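Local coordinates for KmHsv2 (Kluyveromyces marxianus, PDB 3VU4), which probably binds phosphoinositides at membranes, like the related protein Atg18, and folds as a seven-bladed beta-propeller of the PROPPIN family, at residues 318-323 with 329-334; 112-115 with 120-123. All coordinates share one frame; numbering follows the deposited sequence.

Interaction 1. Residues 318-323 with 329-334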
loop_
_atom_site.group_PDB
_atom_site.type_symbol
_atom_site.label_atom_id
_atom_site.label_comp_id
_atom_site.label_asym_id
_atom_site.label_seq_id
_atom_site.Cartn_x
_atom_site.Cartn_y
_atom_site.Cartn_z
ATOM N N SER A 318 -2.077 1.104 15.454
ATOM C CA SER A 318 -0.676 0.742 15.221
ATOM C C SER A 318 -0.344 0.444 13.767
ATOM O O SER A 318 -1.185 -0.052 13.018
ATOM C CB SER A 318 -0.283 -0.469 16.070
ATOM O OG SER A 318 -0.238 -0.107 17.435
ATOM N N LEU A 319 0.891 0.750 13.379
ATOM C CA LEU A 319 1.347 0.489 12.027
ATOM C C LEU A 319 2.831 0.139 12.041
ATOM O O LEU A 319 3.551 0.454 12.992
ATOM C CB LEU A 319 1.083 1.704 11.134
ATOM C CG LEU A 319 1.800 3.010 11.458
ATOM C CD1 LEU A 319 3.134 3.019 10.756
ATOM C CD2 LEU A 319 0.964 4.200 10.995
ATOM N N VAL A 320 3.278 -0.543 10.994
ATOM C CA VAL A 320 4.674 -0.931 10.890
ATOM C C VAL A 320 5.334 -0.247 9.706
ATOM O O VAL A 320 4.681 0.122 8.724
ATOM C CB VAL A 320 4.851 -2.462 10.704
ATOM C CG1 VAL A 320 4.345 -3.202 11.904
ATOM C CG2 VAL A 320 4.136 -2.923 9.451
ATOM N N VAL A 321 6.639 -0.062 9.822
ATOM C CA VAL A 321 7.418 0.550 8.764
ATOM C C VAL A 321 8.546 -0.436 8.500
ATOM O O VAL A 321 9.221 -0.888 9.436
ATOM C CB VAL A 321 7.989 1.903 9.204
ATOM C CG1 VAL A 321 8.939 2.440 8.134
ATOM C CG2 VAL A 321 6.842 2.891 9.442
ATOM N N VAL A 322 8.712 -0.808 7.238
ATOM C CA VAL A 322 9.762 -1.740 6.872
ATOM C C VAL A 322 10.824 -1.034 6.031
ATOM O O VAL A 322 10.519 -0.420 4.999
ATOM C CB VAL A 322 9.191 -2.931 6.088
ATOM C CG1 VAL A 322 10.303 -3.943 5.769
ATOM C CG2 VAL A 322 8.096 -3.580 6.899
ATOM N N TRP A 323 12.067 -1.112 6.497
ATOM C CA TRP A 323 13.187 -0.496 5.802
ATOM C C TRP A 323 13.955 -1.596 5.078
ATOM O O TRP A 323 14.631 -2.405 5.716
ATOM C CB TRP A 323 14.104 0.200 6.803
ATOM C CG TRP A 323 13.413 1.211 7.657
ATOM C CD1 TRP A 323 12.962 1.041 8.946
ATOM C CD2 TRP A 323 13.093 2.562 7.293
ATOM N NE1 TRP A 323 12.387 2.209 9.399
ATOM C CE2 TRP A 323 12.453 3.154 8.409
ATOM C CE3 TRP A 323 13.282 3.326 6.132
ATOM C CZ2 TRP A 323 12.007 4.480 8.397
ATOM C CZ3 TRP A 323 12.834 4.646 6.121
ATOM C CH2 TRP A 323 12.204 5.207 7.248
ATOM N N ILE A 329 12.115 -3.740 10.906
ATOM C CA ILE A 329 10.698 -3.428 10.960
ATOM C C ILE A 329 10.348 -2.801 12.303
ATOM O O ILE A 329 10.526 -3.398 13.369
ATOM C CB ILE A 329 9.818 -4.678 10.694
ATOM C CG1 ILE A 329 8.343 -4.287 10.782
ATOM C CG2 ILE A 329 10.149 -5.792 11.675
ATOM C CD1 ILE A 329 7.393 -5.355 10.304
ATOM N N GLU A 330 9.864 -1.570 12.227
ATOM C CA GLU A 330 9.488 -0.796 13.400
ATOM C C GLU A 330 7.976 -0.703 13.565
ATOM O O GLU A 330 7.253 -0.460 12.603
ATOM C CB GLU A 330 10.103 0.600 13.283
ATOM C CG GLU A 330 11.563 0.633 13.683
ATOM C CD GLU A 330 12.394 1.544 12.822
ATOM O OE1 GLU A 330 11.854 2.543 12.317
ATOM O OE2 GLU A 330 13.600 1.264 12.666
ATOM N N THR A 331 7.507 -0.894 14.791
ATOM C CA THR A 331 6.085 -0.840 15.091
ATOM C C THR A 331 5.761 0.459 15.817
ATOM O O THR A 331 6.331 0.748 16.872
ATOM C CB THR A 331 5.685 -2.037 15.961
ATOM O OG1 THR A 331 5.967 -3.244 15.247
ATOM C CG2 THR A 331 4.208 -1.995 16.303
ATOM N N PHE A 332 4.853 1.249 15.250
ATOM C CA PHE A 332 4.477 2.524 15.854
ATOM C C PHE A 332 3.035 2.532 16.352
ATOM O O PHE A 332 2.181 1.805 15.848
ATOM C CB PHE A 332 4.676 3.672 14.854
ATOM C CG PHE A 332 6.091 3.810 14.353
ATOM C CD1 PHE A 332 6.581 2.965 13.353
ATOM C CD2 PHE A 332 6.943 4.772 14.892
ATOM C CE1 PHE A 332 7.905 3.079 12.896
ATOM C CE2 PHE A 332 8.268 4.893 14.445
ATOM C CZ PHE A 332 8.749 4.042 13.442
ATOM N N LYS A 333 2.768 3.370 17.341
ATOM C CA LYS A 333 1.433 3.480 17.911
ATOM C C LYS A 333 0.990 4.943 17.831
ATOM O O LYS A 333 1.766 5.858 18.132
ATOM C CB LYS A 333 1.466 3.016 19.368
ATOM C CG LYS A 333 0.383 2.020 19.785
ATOM C CD LYS A 333 -0.931 2.699 20.115
ATOM C CE LYS A 333 -1.741 1.880 21.128
ATOM N NZ LYS A 333 -2.187 0.549 20.622
ATOM N N VAL A 334 -0.246 5.161 17.393
ATOM C CA VAL A 334 -0.799 6.508 17.300
ATOM C C VAL A 334 -1.732 6.632 18.500
ATOM O O VAL A 334 -2.671 5.855 18.651
ATOM C CB VAL A 334 -1.583 6.707 15.987
ATOM C CG1 VAL A 334 -2.083 8.131 15.895
ATOM C CG2 VAL A 334 -0.692 6.391 14.801
#
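Leu319 and Phe332 exchange both of their backbone hydrogen bonds, and Val321 and Glu330 do the same, pairing the two middle strands of a four-stranded beta-propeller blade as an antiparallel hairpin. Both faces are packed. On that of Val320, Val322 and Ile329, with CG1 anti to the backbone N (chi1 179°) and the chain extended beyond it, Ile329 reaches back over the neighbouring strand, and its CD1 lies 3.9 Å from both Val320 CB and Val322 CG2. Phe27 and Tyr25 of strand 24-27 cover the two valines, so this face joins the last blade to the first. On the other face, Val321 CG2 approaches Phe332 CE1 obliquely at 3.6 Å, and Leu300 adds to the packing around the ring. Here too Trp323 NE1 donates to Glu330 OE1 over 3.0 Å. The acceptor lies near the indole plane, whereas the N-H meets the carboxylate from above its plane, the two flat groups being turned 49° apart. Glu330 OE2 forms a salt bridge with Arg350 on the outermost strand, so one buried carboxylate ties together three strands. Replacing Glu330 by alanine removes the carboxylate and is likely to leave the indole N-H without this acceptor and Arg350 without this counter-charge. Solvent reaches the contact at Lys333, which is partly exposed, while Ser318 beside it is buried. Lys333 CG lies 3.2 Å from Ser318 OG, and the chain, bent at chi2 and chi4, takes NZ to a hydrogen bond with Ser317 OG.

Interaction 2. Residues 112-115 with 120-123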
loop_
_atom_site.group_PDB
_atom_site.type_symbol
_atom_site.label_atom_id
_atom_site.label_comp_id
_atom_site.label_asym_id
_atom_site.label_seq_id
_atom_site.Cartn_x
_atom_site.Cartn_y
_atom_site.Cartn_z
ATOM N N PHE A 112 -8.100 -13.376 -9.691
ATOM C CA PHE A 112 -7.282 -12.769 -10.733
ATOM C C PHE A 112 -5.799 -12.582 -10.442
ATOM O O PHE A 112 -5.340 -12.703 -9.304
ATOM C CB PHE A 112 -7.853 -11.397 -11.068
ATOM C CG PHE A 112 -9.340 -11.348 -11.054
ATOM C CD1 PHE A 112 -10.070 -11.727 -12.171
ATOM C CD2 PHE A 112 -10.018 -10.925 -9.917
ATOM C CE1 PHE A 112 -11.459 -11.684 -12.159
ATOM C CE2 PHE A 112 -11.407 -10.877 -9.893
ATOM C CZ PHE A 112 -12.130 -11.258 -11.019
ATOM N N ILE A 113 -5.070 -12.279 -11.514
ATOM C CA ILE A 113 -3.649 -11.986 -11.467
ATOM C C ILE A 113 -3.524 -10.726 -12.316
ATOM O O ILE A 113 -3.563 -10.800 -13.542
ATOM C CB ILE A 113 -2.788 -13.086 -12.110
ATOM C CG1 ILE A 113 -2.968 -14.407 -11.365
ATOM C CG2 ILE A 113 -1.322 -12.677 -12.064
ATOM C CD1 ILE A 113 -2.096 -15.536 -11.898
ATOM N N VAL A 114 -3.409 -9.569 -11.672
ATOM C CA VAL A 114 -3.290 -8.313 -12.406
ATOM C C VAL A 114 -1.810 -8.060 -12.687
ATOM O O VAL A 114 -0.984 -8.142 -11.776
ATOM C CB VAL A 114 -3.897 -7.135 -11.590
ATOM C CG1 VAL A 114 -3.853 -5.858 -12.398
ATOM C CG2 VAL A 114 -5.336 -7.464 -11.193
ATOM N N VAL A 115 -1.484 -7.763 -13.946
ATOM C CA VAL A 115 -0.096 -7.526 -14.370
ATOM C C VAL A 115 0.041 -6.330 -15.327
ATOM O O VAL A 115 -0.621 -6.289 -16.366
ATOM C CB VAL A 115 0.483 -8.772 -15.109
ATOM C CG1 VAL A 115 1.938 -8.532 -15.482
ATOM C CG2 VAL A 115 0.342 -10.015 -14.246
ATOM N N VAL A 120 0.202 -1.003 -20.408
ATOM C CA VAL A 120 -0.907 -1.939 -20.472
ATOM C C VAL A 120 -1.124 -2.676 -19.145
ATOM O O VAL A 120 -0.176 -2.940 -18.403
ATOM C CB VAL A 120 -0.643 -2.999 -21.571
ATOM C CG1 VAL A 120 -1.782 -4.006 -21.624
ATOM C CG2 VAL A 120 -0.456 -2.316 -22.916
ATOM N N ILE A 121 -2.377 -2.999 -18.844
ATOM C CA ILE A 121 -2.689 -3.768 -17.650
ATOM C C ILE A 121 -3.413 -5.008 -18.153
ATOM O O ILE A 121 -4.383 -4.896 -18.903
ATOM C CB ILE A 121 -3.632 -3.022 -16.683
ATOM C CG1 ILE A 121 -2.981 -1.728 -16.195
ATOM C CG2 ILE A 121 -3.959 -3.922 -15.496
ATOM C CD1 ILE A 121 -3.827 -0.944 -15.219
ATOM N N SER A 122 -2.937 -6.187 -17.766
ATOM C CA SER A 122 -3.568 -7.437 -18.189
ATOM C C SER A 122 -4.052 -8.237 -16.996
ATOM O O SER A 122 -3.349 -8.387 -16.000
ATOM C CB SER A 122 -2.600 -8.299 -19.010
ATOM O OG SER A 122 -2.393 -7.758 -20.304
ATOM N N VAL A 123 -5.265 -8.753 -17.093
ATOM C CA VAL A 123 -5.796 -9.541 -16.002
ATOM C C VAL A 123 -5.929 -10.980 -16.471
ATOM O O VAL A 123 -6.675 -11.269 -17.401
ATOM C CB VAL A 123 -7.180 -9.017 -15.544
ATOM C CG1 VAL A 123 -7.554 -9.645 -14.216
ATOM C CG2 VAL A 123 -7.155 -7.500 -15.421
#
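Phe112 and Val123 meet at one end of this hairpin, where Val123 CG1 sits 3.6 Å from Phe112 CB and comes obliquely upon the root of the ring. That methyl is anti to the backbone N (chi1 -167°), which carries it across to the phenylalanine. On the same face, Val114 CG1 and Ile121 CG2 touch at 3.7 Å, each side chain slanting across the other. The backbones are fastened by the Val115-Ser122 pair: Val115 N donates to Ser122 O over 2.8 Å, and Ser122 N returns a nearly straight bond to Val115 O. Ile113 continues the ladder through backbone bonding to Phe124.

Around this first shell the rest of the propeller blade fixes both strands. Val114 bonds through its backbone to Phe107 on the preceding strand, and Ile121 to Ile137 on the following one, so the pair occupies the middle of a four-stranded antiparallel sheet. Phe145 of the next blade packs on both Phe112 and Val114, while Cys143 touches Ile121. The opposite face carries Val115, packed on Val103 and Leu106, together with Ser122, whose hydroxyl is hydrogen-bonded to both Asp136 and Tyr117. Between the two strands, the side-chain contacts on the face of Phe112, Val114, Ile121 and Val123 are thus apolar, and that face also meets the next blade, whereas the polar links are the backbone bonds and those of the Ser122 hydroxyl.

Interactions 1 and 2 are the same structural element used twice: each joins the second and third strands of a four-stranded antiparallel blade. Interaction 2 comes first along the chain, in the third blade, whereas interaction 1 belongs to the seventh and last. They share no strand or sheet and lie on opposite sides of the chain's centre, their own centres about 30 Å apart and their nearest atoms about 21 Å. They do not touch, so each is a local part of its own blade. Both hairpins also pack against the blade that follows them around the ring, and for 318-323 with 329-334 that blade is the first, so this contact helps close the propeller.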